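Local atomic coordinates of aclacinomycin-N/aclacinomycin-A oxidase (PDB entry 2IPI), a protein that oxidises the terminal sugar of aclacinomycins with bicovalently bound FAD and molecular oxygen, converting aclacinomycin N to aclacinomycin A and then to aclacinomycin Y. Residues V142-G147 with G171-H176; Y163-R168 with S288-F293; F227-A232 with Q239-A244. One frame throughout, in Å; residues are numbered along the deposited sequence.

Interaction 1. Residues V142-G147 with G171-H176. With FAD (flavin-adenine dinucleotide), chain F.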
loop_
_atom_site.group_PDB
_atom_site.type_symbol
_atom_site.label_atom_id
_atom_site.label_comp_id
_atom_site.label_asym_id
_atom_site.label_seq_id
_atom_site.Cartn_x
_atom_site.Cartn_y
_atom_site.Cartn_z
ATOM N N VAL A 142 -14.086 -10.029 -13.447
ATOM C CA VAL A 142 -12.908 -9.184 -13.645
ATOM C C VAL A 142 -12.326 -8.772 -12.300
ATOM O O VAL A 142 -12.892 -9.181 -11.280
ATOM C CB VAL A 142 -13.416 -8.029 -14.512
ATOM C CG1 VAL A 142 -12.399 -6.979 -14.791
ATOM C CG2 VAL A 142 -13.901 -8.558 -15.876
ATOM N N THR A 143 -11.239 -8.001 -12.239
ATOM C CA THR A 143 -10.689 -7.443 -11.009
ATOM C C THR A 143 -9.787 -6.233 -11.269
ATOM O O THR A 143 -9.593 -5.842 -12.409
ATOM C CB THR A 143 -9.835 -8.476 -10.248
ATOM O OG1 THR A 143 -10.360 -9.795 -10.442
ATOM C CG2 THR A 143 -9.890 -8.209 -8.759
ATOM N N ILE A 144 -9.200 -5.696 -10.202
ATOM C CA ILE A 144 -8.119 -4.732 -10.240
ATOM C C ILE A 144 -6.911 -5.262 -9.465
ATOM O O ILE A 144 -7.081 -5.976 -8.467
ATOM C CB ILE A 144 -8.545 -3.371 -9.666
ATOM C CG1 ILE A 144 -9.241 -3.394 -8.306
ATOM C CG2 ILE A 144 -9.382 -2.624 -10.703
ATOM C CD1 ILE A 144 -9.492 -2.007 -7.741
ATOM N N PRO A 145 -5.691 -4.959 -9.901
ATOM C CA PRO A 145 -4.495 -5.393 -9.155
ATOM C C PRO A 145 -4.225 -4.585 -7.889
ATOM O O PRO A 145 -3.232 -3.858 -7.794
ATOM C CB PRO A 145 -3.359 -5.161 -10.161
ATOM C CG PRO A 145 -3.870 -4.116 -11.089
ATOM C CD PRO A 145 -5.355 -4.231 -11.131
ATOM N N ALA A 146 -5.130 -4.727 -6.922
ATOM C CA ALA A 146 -5.009 -4.006 -5.662
ATOM C C ALA A 146 -4.369 -4.855 -4.574
ATOM O O ALA A 146 -3.944 -5.997 -4.771
ATOM C CB ALA A 146 -6.376 -3.518 -5.210
ATOM N N GLY A 147 -4.279 -4.295 -3.373
ATOM C CA GLY A 147 -3.620 -4.911 -2.239
ATOM C C GLY A 147 -4.153 -6.284 -1.850
ATOM O O GLY A 147 -5.088 -6.797 -2.467
ATOM N N GLY A 171 0.108 -4.680 -13.357
ATOM C CA GLY A 171 0.685 -3.446 -12.866
ATOM C C GLY A 171 0.038 -2.877 -11.631
ATOM O O GLY A 171 -0.670 -3.546 -10.877
ATOM N N VAL A 172 0.267 -1.581 -11.343
ATOM C CA VAL A 172 -0.295 -0.965 -10.136
ATOM C C VAL A 172 -1.799 -0.831 -10.299
ATOM O O VAL A 172 -2.293 -1.018 -11.413
ATOM C CB VAL A 172 0.452 0.364 -9.888
ATOM C CG1 VAL A 172 -0.415 1.544 -9.504
ATOM C CG2 VAL A 172 1.510 0.088 -8.818
ATOM N N VAL A 173 -2.527 -0.560 -9.221
ATOM C CA VAL A 173 -3.980 -0.387 -9.374
ATOM C C VAL A 173 -4.237 0.890 -10.162
ATOM O O VAL A 173 -5.130 0.974 -10.996
ATOM C CB VAL A 173 -4.663 -0.392 -8.004
ATOM C CG1 VAL A 173 -4.296 0.871 -7.232
ATOM C CG2 VAL A 173 -6.169 -0.536 -8.124
ATOM N N ALA A 174 -3.411 1.908 -9.905
ATOM C CA ALA A 174 -3.527 3.221 -10.507
ATOM C C ALA A 174 -3.170 3.228 -11.993
ATOM O O ALA A 174 -3.353 4.250 -12.676
ATOM C CB ALA A 174 -2.669 4.205 -9.739
ATOM N N ASP A 175 -2.678 2.097 -12.475
ATOM C CA ASP A 175 -2.510 1.825 -13.887
ATOM C C ASP A 175 -3.815 1.499 -14.601
ATOM O O ASP A 175 -3.797 1.162 -15.793
ATOM C CB ASP A 175 -1.508 0.657 -14.065
ATOM C CG ASP A 175 -0.095 1.200 -13.872
ATOM O OD1 ASP A 175 0.025 2.425 -14.097
ATOM O OD2 ASP A 175 0.849 0.463 -13.517
ATOM N N HIS A 176 -4.920 1.568 -13.854
ATOM C CA HIS A 176 -6.266 1.269 -14.341
ATOM C C HIS A 176 -7.242 2.322 -13.851
ATOM O O HIS A 176 -8.463 2.179 -13.838
ATOM C CB HIS A 176 -6.687 -0.151 -13.922
ATOM C CG HIS A 176 -5.735 -1.169 -14.498
ATOM N ND1 HIS A 176 -5.926 -1.786 -15.715
ATOM C CD2 HIS A 176 -4.559 -1.657 -14.015
ATOM C CE1 HIS A 176 -4.923 -2.615 -15.947
ATOM N NE2 HIS A 176 -4.068 -2.552 -14.926
HETATM P PA FAD F . -7.132 5.524 6.013
HETATM O O1A FAD F . -6.502 5.664 7.268
HETATM O O2A FAD F . -8.555 5.849 6.090
HETATM O O5B FAD F . -6.424 6.406 4.921
HETATM C C5B FAD F . -5.066 6.412 4.738
HETATM C C4B FAD F . -4.619 7.737 4.127
HETATM O O4B FAD F . -5.477 8.065 3.068
HETATM C C3B FAD F . -4.777 8.897 5.127
HETATM O O3B FAD F . -3.889 9.915 4.840
HETATM C C2B FAD F . -6.186 9.395 4.857
HETATM O O2B FAD F . -6.440 10.719 5.242
HETATM C C1B FAD F . -6.252 9.173 3.362
HETATM N N9A FAD F . -7.628 9.084 2.834
HETATM C C8A FAD F . -8.603 8.271 3.260
HETATM N N7A FAD F . -9.700 8.452 2.539
HETATM C C5A FAD F . -9.433 9.413 1.655
HETATM C C6A FAD F . -10.188 10.010 0.654
HETATM N N6A FAD F . -11.369 9.574 0.437
HETATM N N1A FAD F . -9.644 10.948 -0.103
HETATM C C2A FAD F . -8.390 11.279 0.099
HETATM N N3A FAD F . -7.636 10.723 1.029
HETATM C C4A FAD F . -8.141 9.818 1.811
HETATM N N1 FAD F . -0.919 -1.511 0.672
HETATM C C2 FAD F . -0.545 -2.016 -0.551
HETATM O O2 FAD F . -0.169 -1.362 -1.423
HETATM N N3 FAD F . -0.630 -3.369 -0.737
HETATM C C4 FAD F . -1.077 -4.224 0.255
HETATM O O4 FAD F . -1.218 -5.388 0.003
HETATM C C4X FAD F . -1.470 -3.695 1.486
HETATM N N5 FAD F . -1.893 -4.490 2.510
HETATM C C5X FAD F . -2.339 -3.971 3.682
HETATM C C6 FAD F . -2.855 -4.802 4.679
HETATM C C7 FAD F . -3.244 -4.264 5.871
HETATM C C7M FAD F . -3.891 -5.193 6.845
HETATM C C8 FAD F . -3.226 -2.880 6.072
HETATM C C8M FAD F . -3.950 -2.290 7.262
HETATM C C9 FAD F . -2.728 -2.094 5.058
HETATM C C9A FAD F . -2.249 -2.600 3.875
HETATM N N10 FAD F . -1.735 -1.783 2.887
HETATM C C10 FAD F . -1.391 -2.319 1.682
HETATM C "C1'" FAD F . -1.103 -0.469 3.213
HETATM C "C2'" FAD F . -2.034 0.744 3.191
HETATM O "O2'" FAD F . -2.417 1.296 4.407
HETATM C "C3'" FAD F . -3.270 0.563 2.341
HETATM O "O3'" FAD F . -2.954 0.202 1.032
HETATM C "C4'" FAD F . -4.068 1.886 2.547
HETATM O "O4'" FAD F . -3.326 2.967 2.947
HETATM C "C5'" FAD F . -5.269 1.898 3.463
HETATM O "O5'" FAD F . -5.978 3.083 3.316
HETATM P P FAD F . -7.236 3.252 4.226
HETATM O O1P FAD F . -8.282 3.908 3.527
HETATM O O2P FAD F . -7.591 1.985 4.699
HETATM O O3P FAD F . -6.800 4.052 5.519
#

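Interaction 2. Residues Y163-R168 with S288-F293. With FAD (flavin-adenine dinucleotide), chain F.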
loop_
_atom_site.group_PDB
_atom_site.type_symbol
_atom_site.label_atom_id
_atom_site.label_comp_id
_atom_site.label_asym_id
_atom_site.label_seq_id
_atom_site.Cartn_x
_atom_site.Cartn_y
_atom_site.Cartn_z
ATOM N N TYR A 163 -0.645 -1.861 -4.291
ATOM C CA TYR A 163 -0.294 -2.932 -5.200
ATOM C C TYR A 163 -0.661 -4.253 -4.533
ATOM O O TYR A 163 -0.885 -4.323 -3.326
ATOM C CB TYR A 163 1.208 -2.876 -5.511
ATOM C CG TYR A 163 2.045 -3.623 -4.495
ATOM C CD1 TYR A 163 2.556 -4.882 -4.800
ATOM C CD2 TYR A 163 2.325 -3.098 -3.242
ATOM C CE1 TYR A 163 3.318 -5.575 -3.880
ATOM C CE2 TYR A 163 3.085 -3.786 -2.313
ATOM C CZ TYR A 163 3.582 -5.027 -2.645
ATOM O OH TYR A 163 4.344 -5.723 -1.741
ATOM N N GLY A 164 -0.684 -5.324 -5.317
ATOM C CA GLY A 164 -0.978 -6.623 -4.717
ATOM C C GLY A 164 -0.428 -7.764 -5.540
ATOM O O GLY A 164 0.519 -7.547 -6.293
ATOM N N PRO A 165 -1.019 -8.933 -5.355
ATOM C CA PRO A 165 -0.573 -10.176 -5.994
ATOM C C PRO A 165 -0.646 -10.178 -7.512
ATOM O O PRO A 165 0.085 -10.890 -8.216
ATOM C CB PRO A 165 -1.571 -11.198 -5.424
ATOM C CG PRO A 165 -2.001 -10.607 -4.118
ATOM C CD PRO A 165 -2.180 -9.142 -4.458
ATOM N N LEU A 166 -1.535 -9.364 -8.091
ATOM C CA LEU A 166 -1.597 -9.336 -9.557
ATOM C C LEU A 166 -0.814 -8.182 -10.143
ATOM O O LEU A 166 -0.857 -7.960 -11.357
ATOM C CB LEU A 166 -3.059 -9.317 -10.037
ATOM C CG LEU A 166 -3.919 -10.517 -9.656
ATOM C CD1 LEU A 166 -5.374 -10.354 -10.081
ATOM C CD2 LEU A 166 -3.378 -11.813 -10.239
ATOM N N SER A 167 -0.053 -7.415 -9.341
ATOM C CA SER A 167 0.639 -6.284 -9.991
ATOM C C SER A 167 1.639 -6.736 -11.057
ATOM O O SER A 167 1.695 -6.170 -12.149
ATOM C CB SER A 167 1.359 -5.411 -8.965
ATOM O OG SER A 167 0.433 -4.968 -7.984
ATOM N N ARG A 168 2.418 -7.761 -10.729
ATOM C CA ARG A 168 3.369 -8.347 -11.652
ATOM C C ARG A 168 2.791 -8.567 -13.054
ATOM O O ARG A 168 3.503 -8.323 -14.020
ATOM C CB ARG A 168 3.876 -9.709 -11.131
ATOM C CG ARG A 168 5.107 -9.551 -10.246
ATOM C CD ARG A 168 6.180 -10.567 -10.601
ATOM N NE ARG A 168 6.079 -11.804 -9.863
ATOM C CZ ARG A 168 6.743 -12.925 -10.120
ATOM N NH1 ARG A 168 7.605 -13.032 -11.131
ATOM N NH2 ARG A 168 6.529 -13.977 -9.332
ATOM N N SER A 288 2.901 -13.854 -13.675
ATOM C CA SER A 288 1.647 -14.114 -12.985
ATOM C C SER A 288 1.853 -14.677 -11.583
ATOM O O SER A 288 0.855 -14.867 -10.889
ATOM C CB SER A 288 0.784 -15.070 -13.817
ATOM O OG SER A 288 0.361 -14.375 -14.981
ATOM N N MET A 289 3.092 -14.917 -11.182
ATOM C CA MET A 289 3.377 -15.414 -9.824
ATOM C C MET A 289 3.515 -14.283 -8.823
ATOM O O MET A 289 4.039 -13.212 -9.149
ATOM C CB MET A 289 4.672 -16.245 -9.844
ATOM C CG MET A 289 4.854 -17.236 -8.702
ATOM S SD MET A 289 6.547 -17.844 -8.477
ATOM C CE MET A 289 7.281 -16.474 -7.585
ATOM N N HIS A 290 3.062 -14.467 -7.587
ATOM C CA HIS A 290 3.339 -13.540 -6.496
ATOM C C HIS A 290 3.880 -14.308 -5.288
ATOM O O HIS A 290 3.430 -15.433 -5.025
ATOM C CB HIS A 290 2.082 -12.760 -6.121
ATOM C CG HIS A 290 2.236 -11.778 -5.001
ATOM N ND1 HIS A 290 1.733 -12.018 -3.735
ATOM C CD2 HIS A 290 2.818 -10.563 -4.926
ATOM C CE1 HIS A 290 1.995 -11.003 -2.937
ATOM N NE2 HIS A 290 2.661 -10.102 -3.643
ATOM N N SER A 291 4.832 -13.719 -4.566
ATOM C CA SER A 291 5.266 -14.294 -3.301
ATOM C C SER A 291 5.620 -13.193 -2.298
ATOM O O SER A 291 6.078 -12.126 -2.682
ATOM C CB SER A 291 6.457 -15.237 -3.432
ATOM O OG SER A 291 7.671 -14.554 -3.648
ATOM N N VAL A 292 5.404 -13.544 -1.043
ATOM C CA VAL A 292 5.811 -12.797 0.131
ATOM C C VAL A 292 6.737 -13.669 0.983
ATOM O O VAL A 292 6.353 -14.780 1.341
ATOM C CB VAL A 292 4.610 -12.350 0.970
ATOM C CG1 VAL A 292 5.072 -11.554 2.184
ATOM C CG2 VAL A 292 3.656 -11.537 0.111
ATOM N N PHE A 293 7.936 -13.176 1.259
ATOM C CA PHE A 293 8.849 -13.988 2.095
ATOM C C PHE A 293 8.816 -13.370 3.485
ATOM O O PHE A 293 9.332 -12.279 3.676
ATOM C CB PHE A 293 10.245 -14.072 1.508
ATOM C CG PHE A 293 11.047 -15.317 1.905
ATOM C CD1 PHE A 293 12.192 -15.650 1.211
ATOM C CD2 PHE A 293 10.629 -16.124 2.947
ATOM C CE1 PHE A 293 12.920 -16.790 1.547
ATOM C CE2 PHE A 293 11.342 -17.251 3.309
ATOM C CZ PHE A 293 12.491 -17.566 2.605
HETATM P PA FAD F . -7.132 5.524 6.013
HETATM O O1A FAD F . -6.502 5.664 7.268
HETATM O O2A FAD F . -8.555 5.849 6.090
HETATM O O5B FAD F . -6.424 6.406 4.921
HETATM C C5B FAD F . -5.066 6.412 4.738
HETATM C C4B FAD F . -4.619 7.737 4.127
HETATM O O4B FAD F . -5.477 8.065 3.068
HETATM C C3B FAD F . -4.777 8.897 5.127
HETATM O O3B FAD F . -3.889 9.915 4.840
HETATM C C2B FAD F . -6.186 9.395 4.857
HETATM O O2B FAD F . -6.440 10.719 5.242
HETATM C C1B FAD F . -6.252 9.173 3.362
HETATM N N9A FAD F . -7.628 9.084 2.834
HETATM C C8A FAD F . -8.603 8.271 3.260
HETATM N N7A FAD F . -9.700 8.452 2.539
HETATM C C5A FAD F . -9.433 9.413 1.655
HETATM C C6A FAD F . -10.188 10.010 0.654
HETATM N N6A FAD F . -11.369 9.574 0.437
HETATM N N1A FAD F . -9.644 10.948 -0.103
HETATM C C2A FAD F . -8.390 11.279 0.099
HETATM N N3A FAD F . -7.636 10.723 1.029
HETATM C C4A FAD F . -8.141 9.818 1.811
HETATM N N1 FAD F . -0.919 -1.511 0.672
HETATM C C2 FAD F . -0.545 -2.016 -0.551
HETATM O O2 FAD F . -0.169 -1.362 -1.423
HETATM N N3 FAD F . -0.630 -3.369 -0.737
HETATM C C4 FAD F . -1.077 -4.224 0.255
HETATM O O4 FAD F . -1.218 -5.388 0.003
HETATM C C4X FAD F . -1.470 -3.695 1.486
HETATM N N5 FAD F . -1.893 -4.490 2.510
HETATM C C5X FAD F . -2.339 -3.971 3.682
HETATM C C6 FAD F . -2.855 -4.802 4.679
HETATM C C7 FAD F . -3.244 -4.264 5.871
HETATM C C7M FAD F . -3.891 -5.193 6.845
HETATM C C8 FAD F . -3.226 -2.880 6.072
HETATM C C8M FAD F . -3.950 -2.290 7.262
HETATM C C9 FAD F . -2.728 -2.094 5.058
HETATM C C9A FAD F . -2.249 -2.600 3.875
HETATM N N10 FAD F . -1.735 -1.783 2.887
HETATM C C10 FAD F . -1.391 -2.319 1.682
HETATM C "C1'" FAD F . -1.103 -0.469 3.213
HETATM C "C2'" FAD F . -2.034 0.744 3.191
HETATM O "O2'" FAD F . -2.417 1.296 4.407
HETATM C "C3'" FAD F . -3.270 0.563 2.341
HETATM O "O3'" FAD F . -2.954 0.202 1.032
HETATM C "C4'" FAD F . -4.068 1.886 2.547
HETATM O "O4'" FAD F . -3.326 2.967 2.947
HETATM C "C5'" FAD F . -5.269 1.898 3.463
HETATM O "O5'" FAD F . -5.978 3.083 3.316
HETATM P P FAD F . -7.236 3.252 4.226
HETATM O O1P FAD F . -8.282 3.908 3.527
HETATM O O2P FAD F . -7.591 1.985 4.699
HETATM O O3P FAD F . -6.800 4.052 5.519
#

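Interaction 3. Residues F227-A232 with Q239-A244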
loop_
_atom_site.group_PDB
_atom_site.type_symbol
_atom_site.label_atom_id
_atom_site.label_comp_id
_atom_site.label_asym_id
_atom_site.label_seq_id
_atom_site.Cartn_x
_atom_site.Cartn_y
_atom_site.Cartn_z
ATOM N N PHE A 227 -12.583 3.161 -12.822
ATOM C CA PHE A 227 -11.572 2.280 -13.397
ATOM C C PHE A 227 -11.911 1.754 -14.788
ATOM O O PHE A 227 -13.036 1.357 -15.053
ATOM C CB PHE A 227 -11.345 1.039 -12.489
ATOM C CG PHE A 227 -10.733 1.504 -11.171
ATOM C CD1 PHE A 227 -11.544 1.754 -10.082
ATOM C CD2 PHE A 227 -9.360 1.693 -11.087
ATOM C CE1 PHE A 227 -11.010 2.230 -8.890
ATOM C CE2 PHE A 227 -8.827 2.160 -9.892
ATOM C CZ PHE A 227 -9.639 2.417 -8.810
ATOM N N ARG A 228 -10.877 1.742 -15.618
ATOM C CA ARG A 228 -10.864 1.161 -16.935
ATOM C C ARG A 228 -9.424 0.994 -17.396
ATOM O O ARG A 228 -8.642 1.948 -17.308
ATOM C CB ARG A 228 -11.627 2.055 -17.915
ATOM C CG ARG A 228 -12.235 1.328 -19.099
ATOM C CD ARG A 228 -11.632 1.806 -20.404
ATOM N NE ARG A 228 -12.162 3.107 -20.796
ATOM C CZ ARG A 228 -11.661 4.293 -20.498
ATOM N NH1 ARG A 228 -10.555 4.394 -19.757
ATOM N NH2 ARG A 228 -12.251 5.406 -20.930
ATOM N N THR A 229 -9.087 -0.186 -17.897
ATOM C CA THR A 229 -7.757 -0.376 -18.467
ATOM C C THR A 229 -7.552 0.554 -19.652
ATOM O O THR A 229 -8.363 0.515 -20.577
ATOM C CB THR A 229 -7.534 -1.838 -18.888
ATOM O OG1 THR A 229 -7.755 -2.672 -17.737
ATOM C CG2 THR A 229 -6.107 -2.036 -19.356
ATOM N N PRO A 230 -6.515 1.380 -19.650
ATOM C CA PRO A 230 -6.248 2.276 -20.792
ATOM C C PRO A 230 -6.232 1.501 -22.102
ATOM O O PRO A 230 -6.731 1.974 -23.128
ATOM C CB PRO A 230 -4.888 2.873 -20.459
ATOM C CG PRO A 230 -4.890 2.879 -18.950
ATOM C CD PRO A 230 -5.524 1.566 -18.568
ATOM N N GLY A 231 -5.695 0.278 -22.100
ATOM C CA GLY A 231 -5.905 -0.525 -23.315
ATOM C C GLY A 231 -7.256 -1.226 -23.225
ATOM O O GLY A 231 -7.248 -2.440 -22.982
ATOM N N ALA A 232 -8.390 -0.532 -23.403
ATOM C CA ALA A 232 -9.681 -1.228 -23.370
ATOM C C ALA A 232 -10.684 -0.837 -24.448
ATOM O O ALA A 232 -11.276 0.246 -24.416
ATOM C CB ALA A 232 -10.269 -0.987 -21.977
ATOM N N GLN A 239 -14.599 -7.030 -20.448
ATOM C CA GLN A 239 -13.340 -6.941 -21.177
ATOM C C GLN A 239 -12.715 -5.557 -20.981
ATOM O O GLN A 239 -11.808 -5.203 -21.740
ATOM C CB GLN A 239 -13.510 -7.184 -22.666
ATOM C CG GLN A 239 -13.941 -8.583 -23.080
ATOM C CD GLN A 239 -13.661 -8.801 -24.551
ATOM O OE1 GLN A 239 -12.532 -9.035 -24.990
ATOM N NE2 GLN A 239 -14.733 -8.715 -25.342
ATOM N N LEU A 240 -13.209 -4.830 -19.983
ATOM C CA LEU A 240 -12.729 -3.458 -19.763
ATOM C C LEU A 240 -11.760 -3.385 -18.600
ATOM O O LEU A 240 -11.163 -2.327 -18.343
ATOM C CB LEU A 240 -13.902 -2.481 -19.571
ATOM C CG LEU A 240 -14.695 -2.169 -20.848
ATOM C CD1 LEU A 240 -15.654 -1.009 -20.651
ATOM C CD2 LEU A 240 -13.752 -1.906 -22.016
ATOM N N LEU A 241 -11.575 -4.480 -17.868
ATOM C CA LEU A 241 -10.522 -4.543 -16.843
ATOM C C LEU A 241 -10.003 -5.988 -16.823
ATOM O O LEU A 241 -10.706 -6.864 -17.353
ATOM C CB LEU A 241 -10.979 -4.115 -15.465
ATOM C CG LEU A 241 -11.519 -2.751 -15.102
ATOM C CD1 LEU A 241 -12.370 -2.798 -13.848
ATOM C CD2 LEU A 241 -10.309 -1.853 -14.880
ATOM N N PRO A 242 -8.851 -6.277 -16.244
ATOM C CA PRO A 242 -8.321 -7.650 -16.261
ATOM C C PRO A 242 -9.287 -8.645 -15.639
ATOM O O PRO A 242 -9.988 -8.387 -14.659
ATOM C CB PRO A 242 -7.040 -7.539 -15.428
ATOM C CG PRO A 242 -6.620 -6.112 -15.687
ATOM C CD PRO A 242 -7.934 -5.367 -15.505
ATOM N N LYS A 243 -9.287 -9.839 -16.244
ATOM C CA LYS A 243 -10.085 -10.949 -15.779
ATOM C C LYS A 243 -9.423 -11.712 -14.639
ATOM O O LYS A 243 -8.221 -11.945 -14.684
ATOM C CB LYS A 243 -10.340 -11.950 -16.919
ATOM C CG LYS A 243 -11.833 -12.148 -17.161
ATOM C CD LYS A 243 -12.376 -10.969 -17.960
ATOM C CE LYS A 243 -12.557 -11.363 -19.424
ATOM N NZ LYS A 243 -13.958 -11.830 -19.654
ATOM N N ALA A 244 -10.215 -12.101 -13.649
ATOM C CA ALA A 244 -9.699 -12.859 -12.520
ATOM C C ALA A 244 -9.068 -14.167 -12.993
ATOM O O ALA A 244 -9.471 -14.705 -14.022
ATOM C CB ALA A 244 -10.782 -13.136 -11.481
#

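Interaction 1. Residues V142-G147 with G171-H176
Pro145 sets its ring against the backbone of Gly171 and Val172 and against the imidazole of His176, at the centre of an inverse gamma turn inside the FAD-binding domain of the PCMH type. Its CB lies 3.2 Å from Gly171 O, and its CG is 3.5 Å from Val172 O, so two carbonyl oxygens border the same ring. CG and CD also approach His176 CD2, the two side chains crossing at about a right angle. Beside this, Ile144 and Val173 make an apolar patch, with Ile144 CD1 3.7 Å from Val173 CG2. Val173 presents that methyl because CG2 stands anti to the backbone N. Ala146 CB, two residues on from Ile144, meets the same Val173 CG2 at 4.2 Å. The contact buries Pro145 O and Val173 N, neither of which has a polar partner in the model.

The second shell holds both backbones in shape. Ala146 N donates to Ile144 O at 2.8 Å, closing the turn around Pro145. In the facing segment His176 N bonds to Val173 O, while the imidazole is fixed at both nitrogens, NE2 by Asp170 O and ND1 by Thr229 OG1. Gly171 leaves helix 167-170 with positive phi. Just beyond it, Val172 N reaches Asp175 OD2 at 3.0 Å, meeting the oxygen from above the carboxylate plane. OD2 also forms a salt bridge with Arg416, so the acid joins this bend to a part of the chain far off in sequence. Beyond the turn the 142-147 segment continues to the flavin, where the CA of Gly147 comes within 3.3 Å of FAD O4.

Interaction 2. Residues Y163-R168 with S288-F293
Pro165 and His290 bring their CA atoms to 5.2 Å of each other, where a type I beta turn from Gly164 to Ser167 meets strand 290-296 at His290. The imidazole receives Pro165 on one face: Pro165 CA sits 3.6 Å from the ring centroid, 19° off the normal, a CH-pi contact. His290 CG stands anti to the backbone N (chi1 180°), 3.4 Å from Pro165 CA. The CB and CG of Pro165 lean toward His290 ND1, which is weakly hydrogen-bonded to Gln308 of strand 302-310. Farther along, Arg168 and Met289 lie side by side, pointing the same way, with Met289 SD at the guanidinium edge. The bond from Arg168 NE to Met289 O is weak and doubtful.

Ser167 OG accepts from Gly164 N at 2.9 Å, steadying the turn. Tyr163 grips the flavin twice by its backbone: its N donates to FAD O2 at 2.9 Å, and FAD N3 donates to its O at 2.8 Å. Tyr163 also touches the bound anthracycline, and its side chain packs on Tyr397 and Tyr469, both active-site proton acceptors. The contact lies at the active site, where the PCMH-type FAD-binding domain meets the seven-stranded antiparallel sheet that carries Tyr397.

Interaction 3. Residues F227-A232 with Q239-A244
Thr229 and Leu240 tie together the two limbs of a loop that doubles back between strand 221-227, of the five-stranded sheet in the FAD-binding part, and strand 248-256, of the seven-stranded sheet. Thr229 N donates to Leu240 O at 3.0 Å in a nearly straight bond, the N-H...O angle being 165°. The carbonyl points almost directly at its donor.

Leu241 fills the inside of the fold-back. Its CB lies 4.2 Å from Thr229 OG1. CG stands anti to the carbonyl carbon (chi1 -61°), and from it the two methyls reach the 227-232 limb. CD1 approaches Phe227 CB, while CD2 settles at the backbone, 3.7 Å from Arg228 CA and equally near Thr229 N. CD2 also comes within 3.9 Å of Phe227 CB. Both methyls therefore meet the root of the phenylalanine, whose ring leads away toward Val123. Phe121 of strand 120-123 adds further packing on Leu241 and Leu240.

Leu240 works on the other side of the hydrogen bond. Its CB lies near Arg228 CG, the two side chains crossing obliquely, and CD2 reaches Ala232 CB at 3.6 Å. Ala232 is brought there by the inverse gamma turn centred on Gly231, with a weak bond from Ala232 N to Pro230 O. The Arg228 side chain bends at chi2 and chi3, and its guanidinium makes a cation-pi contact with Tyr178. Arg119 binds Ala232 O and touches Leu240, linking the turn to the residue just before strand 120-123. Thr229 itself points toward the other limb, and its OG1, hydrogen-bonded to His176 ND1, rests 3.5 Å from Pro242 CD.

Overall arrangement
Interaction 3 lies about 21 Å from the centre of the chain, interactions 1 and 2 about 12 and 13 Å, beside the flavin. Interactions 1 and 3 have centres 9 Å apart and are joined by a backbone hydrogen bond from Thr143 N to Pro242 O and by one side-chain bond. Interactions 1 and 2 lie 11 Å apart, pack through Ala146 and Pro165, and both touch FAD; their segments alternate along the sequence, with helix 167-170 bridging them. Interaction 3 falls between the two segments of interaction 2, yet their centres are 18 Å apart and they do not touch. Together they connect the FAD-binding domain to the sheet that carries Tyr397.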